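Local coordinates for protein LRIM1 (Anopheles gambiae, PDB 3O53) that probably helps regulate complement-like immunity in the mosquito through a heterodimeric complex with APL1C, this chain being its leucine-rich repeat domain, at residues Gly121-Leu135 against Cys142-Ile156. Residues are numbered along the deposited sequence; the frame is centred on the assembly and turned at random.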
ATOM      1  N   GLY A 121      -7.598 -12.718 -12.503  1.00 59.03           N
ATOM      2  CA  GLY A 121      -6.236 -12.283 -12.746  1.00 61.60           C
ATOM      3  C   GLY A 121      -5.638 -11.646 -11.508  1.00 50.34           C
ATOM      4  O   GLY A 121      -6.291 -11.573 -10.475  1.00 41.56           O
ATOM      5  N   LYS A 122      -4.392 -11.193 -11.617  1.00 45.38           N
ATOM      6  CA  LYS A 122      -3.733 -10.474 -10.539  1.00 44.24           C
ATOM      7  C   LYS A 122      -4.075  -8.986 -10.599  1.00 41.95           C
ATOM      8  O   LYS A 122      -4.436  -8.471 -11.653  1.00 44.39           O
ATOM      9  CB  LYS A 122      -2.220 -10.679 -10.627  1.00 45.46           C
ATOM     10  CG  LYS A 122      -1.784 -12.087 -10.265  1.00 49.99           C
ATOM     11  CD  LYS A 122      -0.299 -12.299 -10.488  1.00 55.39           C
ATOM     12  CE  LYS A 122       0.141 -13.669  -9.984  1.00 63.50           C
ATOM     13  NZ  LYS A 122       1.578 -13.961 -10.276  1.00 57.39           N
ATOM     14  N   LYS A 123      -3.947  -8.300  -9.467  1.00 36.17           N
ATOM     15  CA  LYS A 123      -4.265  -6.878  -9.374  1.00 38.04           C
ATOM     16  C   LYS A 123      -3.077  -6.074  -8.846  1.00 32.50           C
ATOM     17  O   LYS A 123      -2.389  -6.499  -7.928  1.00 35.01           O
ATOM     18  CB  LYS A 123      -5.446  -6.663  -8.423  1.00 40.17           C
ATOM     19  CG  LYS A 123      -6.778  -7.091  -8.970  1.00 44.95           C
ATOM     20  CD  LYS A 123      -7.912  -6.678  -8.032  1.00 50.21           C
ATOM     21  CE  LYS A 123      -8.166  -7.723  -6.964  1.00 54.29           C
ATOM     22  NZ  LYS A 123      -9.004  -8.857  -7.460  1.00 45.20           N
ATOM     23  N   ASN A 124      -2.854  -4.903  -9.424  1.00 33.76           N
ATOM     24  CA  ASN A 124      -1.868  -3.966  -8.907  1.00 32.46           C
ATOM     25  C   ASN A 124      -2.649  -2.727  -8.481  1.00 35.86           C
ATOM     26  O   ASN A 124      -3.331  -2.115  -9.292  1.00 36.25           O
ATOM     27  CB  ASN A 124      -0.828  -3.633  -9.974  1.00 30.29           C
ATOM     28  CG  ASN A 124       0.004  -4.847 -10.370  1.00 35.75           C
ATOM     29  OD1 ASN A 124       0.658  -5.463  -9.533  1.00 40.29           O
ATOM     30  ND2 ASN A 124      -0.036  -5.204 -11.640  1.00 46.73           N
ATOM     31  N   ILE A 125      -2.567  -2.382  -7.204  1.00 29.06           N
ATOM     32  CA  ILE A 125      -3.456  -1.380  -6.612  1.00 29.36           C
ATOM     33  C   ILE A 125      -2.652  -0.246  -5.988  1.00 29.17           C
ATOM     34  O   ILE A 125      -1.864  -0.467  -5.075  1.00 32.27           O
ATOM     35  CB  ILE A 125      -4.341  -2.012  -5.527  1.00 27.77           C
ATOM     36  CG1 ILE A 125      -5.313  -3.015  -6.162  1.00 32.97           C
ATOM     37  CG2 ILE A 125      -5.103  -0.916  -4.741  1.00 25.73           C
ATOM     38  CD1 ILE A 125      -6.040  -3.897  -5.154  1.00 32.31           C
ATOM     39  N   TYR A 126      -2.864   0.965  -6.494  1.00 26.34           N
ATOM     40  CA  TYR A 126      -2.120   2.135  -6.059  1.00 30.79           C
ATOM     41  C   TYR A 126      -3.061   3.103  -5.363  1.00 27.63           C
ATOM     42  O   TYR A 126      -3.816   3.796  -6.021  1.00 25.06           O
ATOM     43  CB  TYR A 126      -1.483   2.830  -7.269  1.00 31.34           C
ATOM     44  CG  TYR A 126      -0.470   1.977  -7.993  1.00 32.96           C
ATOM     45  CD1 TYR A 126       0.878   2.071  -7.694  1.00 38.84           C
ATOM     46  CD2 TYR A 126      -0.862   1.073  -8.975  1.00 35.31           C
ATOM     47  CE1 TYR A 126       1.820   1.294  -8.355  1.00 45.01           C
ATOM     48  CE2 TYR A 126       0.081   0.287  -9.647  1.00 39.98           C
ATOM     49  CZ  TYR A 126       1.413   0.406  -9.325  1.00 45.12           C
ATOM     50  OH  TYR A 126       2.356  -0.367  -9.971  1.00 46.71           O
ATOM     51  N   LEU A 127      -3.001   3.155  -4.035  1.00 22.57           N
ATOM     52  CA  LEU A 127      -3.920   3.975  -3.259  1.00 24.84           C
ATOM     53  C   LEU A 127      -3.207   4.936  -2.302  1.00 28.06           C
ATOM     54  O   LEU A 127      -3.745   5.283  -1.249  1.00 28.44           O
ATOM     55  CB  LEU A 127      -4.856   3.069  -2.444  1.00 22.38           C
ATOM     56  CG  LEU A 127      -5.934   2.333  -3.249  1.00 26.41           C
ATOM     57  CD1 LEU A 127      -6.575   1.219  -2.400  1.00 25.07           C
ATOM     58  CD2 LEU A 127      -6.984   3.321  -3.749  1.00 27.12           C
ATOM     59  N   ALA A 128      -2.002   5.364  -2.647  1.00 23.39           N
ATOM     60  CA  ALA A 128      -1.274   6.275  -1.772  1.00 31.03           C
ATOM     61  C   ALA A 128      -2.115   7.527  -1.532  1.00 33.67           C
ATOM     62  O   ALA A 128      -2.828   7.976  -2.417  1.00 28.63           O
ATOM     63  CB  ALA A 128       0.058   6.660  -2.375  1.00 29.34           C
ATOM     64  N   ASN A 129      -2.027   8.073  -0.323  1.00 32.05           N
ATOM     65  CA  ASN A 129      -2.566   9.396  -0.023  1.00 26.53           C
ATOM     66  C   ASN A 129      -4.075   9.458  -0.189  1.00 27.14           C
ATOM     67  O   ASN A 129      -4.588  10.186  -1.036  1.00 28.85           O
ATOM     68  CB  ASN A 129      -1.908  10.463  -0.907  1.00 29.48           C
ATOM     69  CG  ASN A 129      -2.129  11.864  -0.369  1.00 34.27           C
ATOM     70  OD1 ASN A 129      -2.418  12.035   0.813  1.00 28.99           O
ATOM     71  ND2 ASN A 129      -1.993  12.869  -1.226  1.00 32.52           N
ATOM     72  N   ASN A 130      -4.773   8.669   0.616  1.00 25.26           N
ATOM     73  CA  ASN A 130      -6.215   8.640   0.616  1.00 29.19           C
ATOM     74  C   ASN A 130      -6.699   8.662   2.074  1.00 34.55           C
ATOM     75  O   ASN A 130      -5.966   9.105   2.950  1.00 32.12           O
ATOM     76  CB  ASN A 130      -6.706   7.411  -0.148  1.00 25.22           C
ATOM     77  CG  ASN A 130      -6.763   7.650  -1.646  1.00 32.12           C
ATOM     78  OD1 ASN A 130      -7.564   8.447  -2.121  1.00 28.32           O
ATOM     79  ND2 ASN A 130      -5.900   6.966  -2.397  1.00 27.41           N
ATOM     80  N   LYS A 131      -7.915   8.191   2.331  1.00 27.32           N
ATOM     81  CA  LYS A 131      -8.476   8.212   3.682  1.00 32.53           C
ATOM     82  C   LYS A 131      -8.816   6.809   4.181  1.00 26.76           C
ATOM     83  O   LYS A 131      -9.786   6.618   4.897  1.00 27.19           O
ATOM     84  CB  LYS A 131      -9.741   9.077   3.721  1.00 37.25           C
ATOM     85  CG  LYS A 131      -9.583  10.439   3.068  1.00 45.48           C
ATOM     86  CD  LYS A 131      -8.620  11.324   3.829  1.00 62.52           C
ATOM     87  CE  LYS A 131      -9.312  12.095   4.937  1.00 85.31           C
ATOM     88  NZ  LYS A 131      -8.410  13.120   5.537  1.00 94.92           N
ATOM     89  N   ILE A 132      -8.012   5.831   3.796  1.00 23.96           N
ATOM     90  CA  ILE A 132      -8.238   4.461   4.212  1.00 25.21           C
ATOM     91  C   ILE A 132      -7.825   4.321   5.679  1.00 23.86           C
ATOM     92  O   ILE A 132      -6.730   4.722   6.065  1.00 20.61           O
ATOM     93  CB  ILE A 132      -7.451   3.489   3.290  1.00 24.55           C
ATOM     94  CG1 ILE A 132      -8.086   3.508   1.892  1.00 32.37           C
ATOM     95  CG2 ILE A 132      -7.447   2.056   3.853  1.00 21.34           C
ATOM     96  CD1 ILE A 132      -7.222   2.895   0.814  1.00 37.47           C
ATOM     97  N   THR A 133      -8.707   3.768   6.506  1.00 24.06           N
ATOM     98  CA  THR A 133      -8.389   3.598   7.922  1.00 24.44           C
ATOM     99  C   THR A 133      -8.261   2.131   8.340  1.00 22.53           C
ATOM    100  O   THR A 133      -7.834   1.844   9.445  1.00 23.03           O
ATOM    101  CB  THR A 133      -9.457   4.276   8.791  1.00 31.92           C
ATOM    102  OG1 THR A 133     -10.701   3.588   8.636  1.00 28.30           O
ATOM    103  CG2 THR A 133      -9.638   5.728   8.369  1.00 38.63           C
ATOM    104  N   MET A 134      -8.627   1.201   7.464  1.00 21.11           N
ATOM    105  CA  MET A 134      -8.484  -0.216   7.769  1.00 21.64           C
ATOM    106  C   MET A 134      -8.447  -1.028   6.473  1.00 25.47           C
ATOM    107  O   MET A 134      -8.995  -0.607   5.450  1.00 22.50           O
ATOM    108  CB  MET A 134      -9.627  -0.696   8.697  1.00 23.94           C
ATOM    109  CG  MET A 134     -11.043  -0.580   8.142  1.00 38.67           C
ATOM    110  SD  MET A 134     -12.328  -1.277   9.245  1.00 45.80           S
ATOM    111  CE  MET A 134     -11.924  -0.527  10.798  1.00 29.46           C
ATOM    112  N   LEU A 135      -7.792  -2.183   6.514  1.00 23.01           N
ATOM    113  CA  LEU A 135      -7.696  -3.028   5.328  1.00 23.32           C
ATOM    114  C   LEU A 135      -9.075  -3.459   4.833  1.00 26.10           C
ATOM    115  O   LEU A 135      -9.266  -3.624   3.637  1.00 28.56           O
ATOM    116  CB  LEU A 135      -6.797  -4.245   5.580  1.00 27.67           C
ATOM    117  CG  LEU A 135      -5.304  -3.926   5.719  1.00 31.36           C
ATOM    118  CD1 LEU A 135      -4.466  -5.207   5.864  1.00 28.45           C
ATOM    119  CD2 LEU A 135      -4.811  -3.091   4.536  1.00 28.70           C
ATOM    120  N   CYS A 142     -11.042  -6.851  -3.672  1.00 34.97           N
ATOM    121  CA  CYS A 142      -9.866  -5.985  -3.734  1.00 31.77           C
ATOM    122  C   CYS A 142      -8.684  -6.548  -2.956  1.00 28.85           C
ATOM    123  O   CYS A 142      -7.561  -6.085  -3.124  1.00 32.66           O
ATOM    124  CB  CYS A 142     -10.196  -4.588  -3.192  1.00 34.41           C
ATOM    125  SG  CYS A 142     -11.307  -3.644  -4.241  1.00 43.80           S
ATOM    126  N   ARG A 143      -8.927  -7.538  -2.102  1.00 24.92           N
ATOM    127  CA  ARG A 143      -7.842  -8.145  -1.338  1.00 25.48           C
ATOM    128  C   ARG A 143      -7.472  -9.541  -1.846  1.00 26.48           C
ATOM    129  O   ARG A 143      -6.702 -10.253  -1.201  1.00 31.30           O
ATOM    130  CB  ARG A 143      -8.194  -8.165   0.169  1.00 24.17           C
ATOM    131  CG  ARG A 143      -8.129  -6.766   0.787  1.00 24.62           C
ATOM    132  CD  ARG A 143      -8.490  -6.737   2.267  1.00 25.98           C
ATOM    133  NE  ARG A 143      -9.934  -6.642   2.472  1.00 24.08           N
ATOM    134  CZ  ARG A 143     -10.667  -7.533   3.140  1.00 30.87           C
ATOM    135  NH1 ARG A 143     -10.103  -8.609   3.681  1.00 30.96           N
ATOM    136  NH2 ARG A 143     -11.973  -7.349   3.274  1.00 25.07           N
ATOM    137  N   SER A 144      -8.000  -9.915  -3.011  1.00 27.05           N
ATOM    138  CA  SER A 144      -7.705 -11.219  -3.616  1.00 32.36           C
ATOM    139  C   SER A 144      -6.755 -11.103  -4.800  1.00 30.74           C
ATOM    140  O   SER A 144      -6.983 -10.312  -5.717  1.00 28.18           O
ATOM    141  CB  SER A 144      -8.988 -11.906  -4.104  1.00 38.60           C
ATOM    142  OG  SER A 144      -9.965 -11.980  -3.081  1.00 45.99           O
ATOM    143  N   ARG A 145      -5.707 -11.929  -4.784  1.00 28.55           N
ATOM    144  CA  ARG A 145      -4.781 -12.042  -5.906  1.00 34.60           C
ATOM    145  C   ARG A 145      -4.113 -10.708  -6.212  1.00 29.92           C
ATOM    146  O   ARG A 145      -3.749 -10.412  -7.352  1.00 29.56           O
ATOM    147  CB  ARG A 145      -5.499 -12.608  -7.141  1.00 44.92           C
ATOM    148  CG  ARG A 145      -6.090 -13.997  -6.896  1.00 50.91           C
ATOM    149  CD  ARG A 145      -6.541 -14.680  -8.180  1.00 63.28           C
ATOM    150  NE  ARG A 145      -5.490 -14.674  -9.193  1.00 83.44           N
ATOM    151  CZ  ARG A 145      -4.415 -15.458  -9.171  1.00 88.09           C
ATOM    152  NH1 ARG A 145      -4.232 -16.321  -8.180  1.00 78.75           N
ATOM    153  NH2 ARG A 145      -3.514 -15.373 -10.140  1.00 95.00           N
ATOM    154  N   VAL A 146      -3.939  -9.911  -5.168  1.00 29.74           N
ATOM    155  CA  VAL A 146      -3.177  -8.684  -5.267  1.00 23.86           C
ATOM    156  C   VAL A 146      -1.681  -8.991  -5.394  1.00 27.14           C
ATOM    157  O   VAL A 146      -1.132  -9.831  -4.689  1.00 26.10           O
ATOM    158  CB  VAL A 146      -3.408  -7.796  -4.034  1.00 28.41           C
ATOM    159  CG1 VAL A 146      -2.646  -6.496  -4.178  1.00 25.02           C
ATOM    160  CG2 VAL A 146      -4.899  -7.528  -3.855  1.00 26.05           C
ATOM    161  N   GLN A 147      -1.027  -8.294  -6.305  1.00 26.67           N
ATOM    162  CA  GLN A 147       0.393  -8.480  -6.527  1.00 27.04           C
ATOM    163  C   GLN A 147       1.155  -7.305  -5.918  1.00 27.49           C
ATOM    164  O   GLN A 147       2.156  -7.483  -5.246  1.00 34.28           O
ATOM    165  CB  GLN A 147       0.665  -8.577  -8.031  1.00 27.78           C
ATOM    166  CG  GLN A 147       2.131  -8.780  -8.386  1.00 36.46           C
ATOM    167  CD  GLN A 147       2.326  -9.240  -9.822  1.00 49.24           C
ATOM    168  OE1 GLN A 147       1.752  -8.679 -10.747  1.00 44.47           O
ATOM    169  NE2 GLN A 147       3.141 -10.264 -10.008  1.00 55.41           N
ATOM    170  N   TYR A 148       0.660  -6.099  -6.162  1.00 31.63           N
ATOM    171  CA  TYR A 148       1.293  -4.892  -5.665  1.00 31.28           C
ATOM    172  C   TYR A 148       0.231  -4.073  -4.929  1.00 30.66           C
ATOM    173  O   TYR A 148      -0.827  -3.800  -5.476  1.00 27.40           O
ATOM    174  CB  TYR A 148       1.863  -4.104  -6.843  1.00 39.14           C
ATOM    175  CG  TYR A 148       2.551  -2.823  -6.463  1.00 44.32           C
ATOM    176  CD1 TYR A 148       3.938  -2.750  -6.379  1.00 47.34           C
ATOM    177  CD2 TYR A 148       1.818  -1.677  -6.198  1.00 50.92           C
ATOM    178  CE1 TYR A 148       4.571  -1.569  -6.034  1.00 48.47           C
ATOM    179  CE2 TYR A 148       2.438  -0.496  -5.853  1.00 52.67           C
ATOM    180  CZ  TYR A 148       3.809  -0.446  -5.772  1.00 52.48           C
ATOM    181  OH  TYR A 148       4.407   0.739  -5.423  1.00 58.02           O
ATOM    182  N   LEU A 149       0.508  -3.694  -3.687  1.00 26.84           N
ATOM    183  CA  LEU A 149      -0.456  -2.929  -2.902  1.00 29.37           C
ATOM    184  C   LEU A 149       0.232  -1.767  -2.223  1.00 27.58           C
ATOM    185  O   LEU A 149       1.039  -1.955  -1.311  1.00 27.47           O
ATOM    186  CB  LEU A 149      -1.136  -3.807  -1.849  1.00 25.48           C
ATOM    187  CG  LEU A 149      -2.198  -3.107  -0.982  1.00 27.11           C
ATOM    188  CD1 LEU A 149      -3.250  -2.386  -1.832  1.00 26.47           C
ATOM    189  CD2 LEU A 149      -2.879  -4.101  -0.067  1.00 24.55           C
ATOM    190  N   ASP A 150      -0.095  -0.564  -2.671  1.00 23.54           N
ATOM    191  CA  ASP A 150       0.479   0.639  -2.093  1.00 27.11           C
ATOM    192  C   ASP A 150      -0.589   1.370  -1.296  1.00 26.60           C
ATOM    193  O   ASP A 150      -1.527   1.917  -1.864  1.00 26.11           O
ATOM    194  CB  ASP A 150       1.047   1.553  -3.181  1.00 27.56           C
ATOM    195  CG  ASP A 150       1.740   2.775  -2.602  1.00 34.56           C
ATOM    196  OD1 ASP A 150       1.992   2.795  -1.378  1.00 27.10           O
ATOM    197  OD2 ASP A 150       2.036   3.715  -3.365  1.00 33.07           O
ATOM    198  N   LEU A 151      -0.444   1.365   0.025  1.00 25.64           N
ATOM    199  CA  LEU A 151      -1.377   2.055   0.910  1.00 27.89           C
ATOM    200  C   LEU A 151      -0.671   3.117   1.748  1.00 29.25           C
ATOM    201  O   LEU A 151      -1.155   3.496   2.805  1.00 23.93           O
ATOM    202  CB  LEU A 151      -2.092   1.052   1.829  1.00 28.84           C
ATOM    203  CG  LEU A 151      -3.184   0.226   1.147  1.00 22.67           C
ATOM    204  CD1 LEU A 151      -3.485  -1.061   1.915  1.00 23.79           C
ATOM    205  CD2 LEU A 151      -4.457   1.062   0.981  1.00 24.74           C
ATOM    206  N   LYS A 152       0.463   3.612   1.270  1.00 25.88           N
ATOM    207  CA  LYS A 152       1.203   4.624   2.019  1.00 26.95           C
ATOM    208  C   LYS A 152       0.405   5.916   2.180  1.00 25.37           C
ATOM    209  O   LYS A 152      -0.483   6.216   1.377  1.00 19.38           O
ATOM    210  CB  LYS A 152       2.551   4.916   1.344  1.00 29.00           C
ATOM    211  CG  LYS A 152       2.480   5.785   0.090  1.00 26.96           C
ATOM    212  CD  LYS A 152       3.902   6.252  -0.285  1.00 35.95           C
ATOM    213  CE  LYS A 152       3.958   6.947  -1.637  1.00 49.13           C
ATOM    214  NZ  LYS A 152       3.835   5.974  -2.759  1.00 50.94           N
ATOM    215  N   LEU A 153       0.743   6.688   3.210  1.00 20.82           N
ATOM    216  CA  LEU A 153       0.095   7.976   3.474  1.00 22.13           C
ATOM    217  C   LEU A 153      -1.409   7.830   3.635  1.00 22.15           C
ATOM    218  O   LEU A 153      -2.177   8.664   3.176  1.00 26.21           O
ATOM    219  CB  LEU A 153       0.390   9.000   2.365  1.00 27.59           C
ATOM    220  CG  LEU A 153       1.847   9.473   2.244  1.00 34.30           C
ATOM    221  CD1 LEU A 153       2.020  10.398   1.040  1.00 32.80           C
ATOM    222  CD2 LEU A 153       2.301  10.178   3.524  1.00 32.19           C
ATOM    223  N   ASN A 154      -1.842   6.763   4.278  1.00 27.15           N
ATOM    224  CA  ASN A 154      -3.242   6.675   4.651  1.00 26.02           C
ATOM    225  C   ASN A 154      -3.365   6.789   6.166  1.00 24.70           C
ATOM    226  O   ASN A 154      -2.465   7.296   6.826  1.00 29.81           O
ATOM    227  CB  ASN A 154      -3.883   5.406   4.070  1.00 20.97           C
ATOM    228  CG  ASN A 154      -4.313   5.599   2.623  1.00 24.29           C
ATOM    229  OD1 ASN A 154      -5.352   6.195   2.346  1.00 26.75           O
ATOM    230  ND2 ASN A 154      -3.511   5.103   1.693  1.00 19.24           N
ATOM    231  N   GLU A 155      -4.488   6.362   6.722  1.00 19.22           N
ATOM    232  CA  GLU A 155      -4.721   6.535   8.146  1.00 27.97           C
ATOM    233  C   GLU A 155      -4.974   5.202   8.841  1.00 27.22           C
ATOM    234  O   GLU A 155      -5.755   5.120   9.791  1.00 24.35           O
ATOM    235  CB  GLU A 155      -5.908   7.468   8.351  1.00 36.13           C
ATOM    236  CG  GLU A 155      -5.633   8.887   7.884  1.00 70.49           C
ATOM    237  CD  GLU A 155      -6.886   9.730   7.813  1.00 99.72           C
ATOM    238  OE1 GLU A 155      -7.922   9.305   8.366  1.00 98.88           O
ATOM    239  OE2 GLU A 155      -6.835  10.818   7.202  1.00116.78           O
ATOM    240  N   ILE A 156      -4.311   4.158   8.368  1.00 20.28           N
ATOM    241  CA  ILE A 156      -4.522   2.830   8.927  1.00 23.04           C
ATOM    242  C   ILE A 156      -3.966   2.712  10.366  1.00 26.82           C
ATOM    243  O   ILE A 156      -2.870   3.160  10.666  1.00 23.24           O
ATOM    244  CB  ILE A 156      -3.936   1.754   7.981  1.00 26.87           C
ATOM    245  CG1 ILE A 156      -4.689   1.815   6.640  1.00 24.13           C
ATOM    246  CG2 ILE A 156      -4.050   0.351   8.599  1.00 20.86           C
ATOM    247  CD1 ILE A 156      -3.949   1.138   5.499  1.00 24.14           C
TER
HETATM  248  O   HOH W   1       2.756 -12.464  -8.044  1.00 40.67           O
HETATM  249  O   HOH W   2      -0.147   4.575  -4.797  1.00 26.89           O
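I125 CD1 comes to 3.3 Å from C142 O, a buried carbonyl oxygen with no polar partner in the model, in a worked example of how adjacent coils of a leucine-rich repeat solenoid stack in parallel. A disulfide ties C142 to C116, at the end of strand 113-116. S144 O receives a weak bond from K123 NZ, the lysine chain bending at its last two torsions. A beta bulge follows: Q147 N bonds almost straight to K123 O (176°), while N124 pairs with Y148, one residue further on than K123 with V146. Regular parallel strand pairing then runs through I125 and D150. Y148, with CG anti to the backbone N (chi1 -180°), sets CD2 over one face of the Y126 ring, toward the rim, the planes 31° apart, on the sheet face shared with N124 and D150; L149 turns inward, CD1 3.7 Å from I125 CG2. D150 OD2 and A128 N share one water, and K152 NZ takes the syn lone pair of that same oxygen. L151 fills the interior between I132 and L135. The repeat's signature asparagine comes next: N154 ND2 bonds to L151 O within its own coil and to L127 O in the preceding one. N130 ND2 does the same one coil earlier, to L127 O and A106 O; the two ND2 atoms, each 3.0 Å from L127 O, approach it from opposite faces of its carbonyl plane.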